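Local coordinates for protein exported gluconolactonase (Xanthomonas campestris pv. campestris, PDB 3DR2) that probably hydrolyses glucono-lactone to gluconate as a calcium-binding, six-bladed beta-propeller enzyme of the SMP-30 family, at residues A126-V138 / I144-P156. Sequence-based numbering, arbitrary orientation.
With CA (calcium ion), chain D.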
loop_
_atom_site.group_PDB
_atom_site.type_symbol
_atom_site.label_atom_id
_atom_site.label_comp_id
_atom_site.label_asym_id
_atom_site.label_seq_id
_atom_site.Cartn_x
_atom_site.Cartn_y
_atom_site.Cartn_z
ATOM N N ALA A 126 -28.330 11.476 8.084
ATOM C CA ALA A 126 -29.660 11.507 7.497
ATOM C C ALA A 126 -29.897 10.224 6.698
ATOM O O ALA A 126 -30.465 10.252 5.605
ATOM C CB ALA A 126 -29.797 12.721 6.600
ATOM N N GLY A 127 -29.438 9.103 7.249
ATOM C CA GLY A 127 -29.613 7.815 6.602
ATOM C C GLY A 127 -28.716 7.492 5.418
ATOM O O GLY A 127 -28.756 6.373 4.904
ATOM N N LYS A 128 -27.910 8.456 4.979
ATOM C CA LYS A 128 -27.015 8.244 3.844
ATOM C C LYS A 128 -25.575 8.069 4.319
ATOM O O LYS A 128 -25.149 8.727 5.262
ATOM C CB LYS A 128 -27.081 9.440 2.889
ATOM C CG LYS A 128 -28.457 9.713 2.289
ATOM C CD LYS A 128 -28.418 10.960 1.408
ATOM C CE LYS A 128 -29.794 11.299 0.863
ATOM N NZ LYS A 128 -29.771 12.490 -0.031
ATOM N N ARG A 129 -24.825 7.188 3.663
ATOM C CA ARG A 129 -23.433 6.967 4.052
ATOM C C ARG A 129 -22.598 8.239 3.935
ATOM O O ARG A 129 -22.800 9.051 3.030
ATOM C CB ARG A 129 -22.788 5.875 3.186
ATOM C CG ARG A 129 -23.429 4.496 3.310
ATOM C CD ARG A 129 -22.591 3.404 2.645
ATOM N NE ARG A 129 -21.359 3.110 3.379
ATOM C CZ ARG A 129 -20.466 2.192 3.009
ATOM N NH1 ARG A 129 -20.664 1.475 1.912
ATOM N NH2 ARG A 129 -19.376 1.983 3.737
ATOM N N LEU A 130 -21.659 8.406 4.864
ATOM C CA LEU A 130 -20.756 9.551 4.859
ATOM C C LEU A 130 -19.854 9.346 3.644
ATOM O O LEU A 130 -19.785 8.239 3.114
ATOM C CB LEU A 130 -19.919 9.550 6.138
ATOM C CG LEU A 130 -20.692 9.757 7.446
ATOM C CD1 LEU A 130 -19.828 9.375 8.643
ATOM C CD2 LEU A 130 -21.123 11.209 7.541
ATOM N N ASN A 131 -19.165 10.400 3.212
ATOM C CA ASN A 131 -18.281 10.304 2.046
ATOM C C ASN A 131 -17.054 9.430 2.339
ATOM O O ASN A 131 -16.854 8.386 1.725
ATOM C CB ASN A 131 -17.813 11.700 1.615
ATOM C CG ASN A 131 -18.962 12.606 1.188
ATOM O OD1 ASN A 131 -19.914 12.161 0.543
ATOM N ND2 ASN A 131 -18.861 13.887 1.524
ATOM N N SER A 132 -16.237 9.882 3.283
ATOM C CA SER A 132 -15.023 9.172 3.688
ATOM C C SER A 132 -14.289 10.033 4.711
ATOM O O SER A 132 -13.432 10.846 4.357
ATOM C CB SER A 132 -14.123 8.895 2.478
ATOM O OG SER A 132 -14.044 10.023 1.621
ATOM N N PRO A 133 -14.649 9.884 6.000
ATOM C CA PRO A 133 -14.041 10.638 7.100
ATOM C C PRO A 133 -12.532 10.639 6.932
ATOM O O PRO A 133 -11.911 9.586 6.773
ATOM C CB PRO A 133 -14.502 9.873 8.328
ATOM C CG PRO A 133 -15.881 9.441 7.919
ATOM C CD PRO A 133 -15.666 8.948 6.511
ATOM N N ASN A 134 -11.959 11.834 6.982
ATOM C CA ASN A 134 -10.535 12.023 6.761
ATOM C C ASN A 134 -9.705 12.243 8.027
ATOM O O ASN A 134 -8.750 11.504 8.286
ATOM C CB ASN A 134 -10.364 13.196 5.790
ATOM C CG ASN A 134 -8.959 13.310 5.249
ATOM O OD1 ASN A 134 -8.029 13.636 5.984
ATOM N ND2 ASN A 134 -8.795 13.043 3.955
ATOM N N ASP A 135 -10.056 13.254 8.814
ATOM C CA ASP A 135 -9.319 13.535 10.046
ATOM C C ASP A 135 -10.322 13.841 11.160
ATOM O O ASP A 135 -11.469 14.217 10.887
ATOM C CB ASP A 135 -8.361 14.717 9.818
ATOM C CG ASP A 135 -7.154 14.693 10.749
ATOM O OD1 ASP A 135 -6.187 15.446 10.485
ATOM O OD2 ASP A 135 -7.169 13.929 11.738
ATOM N N LEU A 136 -9.902 13.668 12.410
ATOM C CA LEU A 136 -10.801 13.922 13.535
ATOM C C LEU A 136 -10.068 14.391 14.778
ATOM O O LEU A 136 -8.851 14.229 14.898
ATOM C CB LEU A 136 -11.603 12.656 13.873
ATOM C CG LEU A 136 -10.928 11.534 14.678
ATOM C CD1 LEU A 136 -11.911 10.380 14.833
ATOM C CD2 LEU A 136 -9.654 11.059 13.981
ATOM N N ILE A 137 -10.826 14.994 15.692
ATOM C CA ILE A 137 -10.296 15.480 16.957
ATOM C C ILE A 137 -11.375 15.263 18.005
ATOM O O ILE A 137 -12.538 15.029 17.673
ATOM C CB ILE A 137 -9.943 16.991 16.909
ATOM C CG1 ILE A 137 -11.196 17.820 16.605
ATOM C CG2 ILE A 137 -8.855 17.232 15.874
ATOM C CD1 ILE A 137 -10.967 19.331 16.607
ATOM N N VAL A 138 -10.985 15.317 19.270
ATOM C CA VAL A 138 -11.931 15.145 20.362
ATOM C C VAL A 138 -11.912 16.417 21.201
ATOM O O VAL A 138 -10.858 16.829 21.683
ATOM C CB VAL A 138 -11.542 13.954 21.252
ATOM C CG1 VAL A 138 -12.588 13.762 22.338
ATOM C CG2 VAL A 138 -11.411 12.697 20.404
ATOM N N ILE A 144 -16.719 14.223 19.269
ATOM C CA ILE A 144 -15.738 13.930 18.229
ATOM C C ILE A 144 -16.086 14.781 17.010
ATOM O O ILE A 144 -17.202 14.705 16.497
ATOM C CB ILE A 144 -15.778 12.439 17.813
ATOM C CG1 ILE A 144 -15.355 11.561 18.988
ATOM C CG2 ILE A 144 -14.862 12.193 16.611
ATOM C CD1 ILE A 144 -15.574 10.094 18.749
ATOM N N TRP A 145 -15.134 15.598 16.566
ATOM C CA TRP A 145 -15.328 16.454 15.399
ATOM C C TRP A 145 -14.509 15.875 14.256
ATOM O O TRP A 145 -13.374 15.456 14.462
ATOM C CB TRP A 145 -14.829 17.873 15.671
ATOM C CG TRP A 145 -15.629 18.652 16.666
ATOM C CD1 TRP A 145 -15.752 18.407 18.004
ATOM C CD2 TRP A 145 -16.388 19.835 16.402
ATOM N NE1 TRP A 145 -16.545 19.373 18.592
ATOM C CE2 TRP A 145 -16.948 20.258 17.628
ATOM C CE3 TRP A 145 -16.651 20.578 15.245
ATOM C CZ2 TRP A 145 -17.755 21.396 17.728
ATOM C CZ3 TRP A 145 -17.454 21.711 15.345
ATOM C CH2 TRP A 145 -17.995 22.106 16.581
ATOM N N PHE A 146 -15.063 15.862 13.052
ATOM C CA PHE A 146 -14.312 15.313 11.928
ATOM C C PHE A 146 -14.684 15.928 10.589
ATOM O O PHE A 146 -15.727 16.563 10.451
ATOM C CB PHE A 146 -14.486 13.791 11.888
ATOM C CG PHE A 146 -15.889 13.332 11.559
ATOM C CD1 PHE A 146 -16.260 13.082 10.241
ATOM C CD2 PHE A 146 -16.814 13.092 12.571
ATOM C CE1 PHE A 146 -17.530 12.592 9.931
ATOM C CE2 PHE A 146 -18.088 12.603 12.278
ATOM C CZ PHE A 146 -18.447 12.350 10.952
ATOM N N THR A 147 -13.800 15.750 9.609
ATOM C CA THR A 147 -14.003 16.266 8.262
ATOM C C THR A 147 -14.434 15.121 7.349
ATOM O O THR A 147 -13.990 13.979 7.509
ATOM C CB THR A 147 -12.710 16.871 7.703
ATOM O OG1 THR A 147 -11.658 15.892 7.769
ATOM C CG2 THR A 147 -12.314 18.097 8.504
ATOM N N ASP A 148 -15.285 15.433 6.379
ATOM C CA ASP A 148 -15.782 14.408 5.480
ATOM C C ASP A 148 -15.618 14.684 3.981
ATOM O O ASP A 148 -16.598 14.799 3.252
ATOM C CB ASP A 148 -17.260 14.137 5.787
ATOM C CG ASP A 148 -17.763 12.863 5.147
ATOM O OD1 ASP A 148 -18.935 12.825 4.713
ATOM O OD2 ASP A 148 -16.990 11.889 5.080
ATOM N N PRO A 149 -14.371 14.797 3.501
ATOM C CA PRO A 149 -14.154 15.046 2.076
ATOM C C PRO A 149 -14.363 13.712 1.354
ATOM O O PRO A 149 -14.453 12.667 1.999
ATOM C CB PRO A 149 -12.705 15.517 2.034
ATOM C CG PRO A 149 -12.076 14.642 3.075
ATOM C CD PRO A 149 -13.087 14.685 4.217
ATOM N N PRO A 150 -14.449 13.723 0.015
ATOM C CA PRO A 150 -14.654 12.488 -0.754
ATOM C C PRO A 150 -13.387 11.785 -1.245
ATOM O O PRO A 150 -13.459 10.946 -2.143
ATOM C CB PRO A 150 -15.504 12.967 -1.919
ATOM C CG PRO A 150 -14.865 14.280 -2.219
ATOM C CD PRO A 150 -14.668 14.903 -0.841
ATOM N N PHE A 151 -12.236 12.108 -0.666
ATOM C CA PHE A 151 -10.989 11.486 -1.109
ATOM C C PHE A 151 -11.042 9.960 -1.137
ATOM O O PHE A 151 -10.539 9.333 -2.075
ATOM C CB PHE A 151 -9.826 11.955 -0.230
ATOM C CG PHE A 151 -9.467 13.401 -0.428
ATOM C CD1 PHE A 151 -9.035 13.858 -1.671
ATOM C CD2 PHE A 151 -9.567 14.310 0.621
ATOM C CE1 PHE A 151 -8.711 15.201 -1.863
ATOM C CE2 PHE A 151 -9.245 15.652 0.437
ATOM C CZ PHE A 151 -8.816 16.097 -0.806
ATOM N N GLY A 152 -11.659 9.366 -0.121
ATOM C CA GLY A 152 -11.760 7.917 -0.053
ATOM C C GLY A 152 -12.683 7.282 -1.083
ATOM O O GLY A 152 -12.750 6.059 -1.188
ATOM N N LEU A 153 -13.389 8.109 -1.849
ATOM C CA LEU A 153 -14.316 7.610 -2.864
ATOM C C LEU A 153 -13.799 7.762 -4.290
ATOM O O LEU A 153 -14.474 7.356 -5.240
ATOM C CB LEU A 153 -15.650 8.352 -2.772
ATOM C CG LEU A 153 -16.411 8.284 -1.453
ATOM C CD1 LEU A 153 -17.670 9.149 -1.547
ATOM C CD2 LEU A 153 -16.766 6.841 -1.155
ATOM N N ARG A 154 -12.610 8.331 -4.449
ATOM C CA ARG A 154 -12.087 8.560 -5.786
ATOM C C ARG A 154 -10.632 8.153 -5.992
ATOM O O ARG A 154 -9.930 8.726 -6.826
ATOM C CB ARG A 154 -12.300 10.036 -6.140
ATOM C CG ARG A 154 -13.792 10.405 -6.220
ATOM C CD ARG A 154 -14.070 11.897 -6.027
ATOM N NE ARG A 154 -15.505 12.190 -6.124
ATOM C CZ ARG A 154 -16.057 13.370 -5.848
ATOM N NH1 ARG A 154 -15.303 14.387 -5.452
ATOM N NH2 ARG A 154 -17.369 13.540 -5.969
ATOM N N LYS A 155 -10.189 7.161 -5.229
ATOM C CA LYS A 155 -8.825 6.655 -5.326
ATOM C C LYS A 155 -8.810 5.231 -4.783
ATOM O O LYS A 155 -8.920 5.013 -3.575
ATOM C CB LYS A 155 -7.860 7.537 -4.526
ATOM C CG LYS A 155 -6.394 7.147 -4.691
ATOM C CD LYS A 155 -5.448 8.221 -4.156
ATOM C CE LYS A 155 -5.473 9.478 -5.022
ATOM N NZ LYS A 155 -4.541 10.529 -4.515
ATOM N N PRO A 156 -8.692 4.238 -5.680
ATOM C CA PRO A 156 -8.667 2.814 -5.337
ATOM C C PRO A 156 -7.662 2.445 -4.252
ATOM O O PRO A 156 -7.934 1.595 -3.406
ATOM C CB PRO A 156 -8.342 2.145 -6.671
ATOM C CG PRO A 156 -8.981 3.047 -7.654
ATOM C CD PRO A 156 -8.611 4.420 -7.139
HETATM CA CA CA D . -5.771 14.438 6.071
HETATM O O HOH W 1 -5.681 12.901 4.047
HETATM O O HOH W 2 -6.130 12.812 7.811
HETATM O O HOH W 3 -5.832 15.969 7.913
HETATM O O HOH W 4 -3.603 14.522 7.210
#
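Ile-144 packs alongside Leu-136, CG2 to CD1 at 3.9 Å, in the antiparallel beta hairpin of strands 136-138 and 144-147, within one blade of the six-bladed propeller. The short axes of the two strands run at 165°, and the pairing of Ile-137 with Trp-145 is hydrogen-bonded in both directions. On the face shared by Leu-136 and Ile-144, the Phe-146 ring meets Pro-133 CG and Leu-130 CD1 obliquely, its CZ lying 4.0 Å from the latter; strand 99-103 also packs against Pro-133, Leu-136 and Ile-144. Thr-147 continues the hydrogen bonding past the Leu-136/Phe-146 pair: its N donates to Asp-135 O and its O accepts from Asn-134 N, while OG1 takes a longer bond from Asp-135 N and also bonds Asn-191 O.

Asp-148 then turns its carboxylate onto the incoming loop, CG being anti to the backbone N (chi1 -166°). OD1 receives Asn-131 N through its syn lone pair at 2.9 Å, and OD2 receives Ser-132 N at 2.8 Å, also on the syn side but out of the carboxylate plane. One acid thus grips two consecutive backbone amides. The Asn-131 amide and Asp-148 carboxylate planes are only 12° apart, and ND2 reaches Asp-148 O at 3.0 Å, a nearly straight bond; with the second one from ND2 to His-168 O it holds the amide's rotation.

Pro-149 lays CG and CD against Asn-134 CB, both at 3.5 Å, crossing at about a right angle the side chain that binds calcium through OD1; Glu-48, Asn-191 and Asp-242 complete the protein ligands, and four waters fill the remaining positions. Finally, Ser-132 OG bridges the next turn, donating to Pro-149 O at 2.7 Å and accepting from Gly-152 N at 3.0 Å.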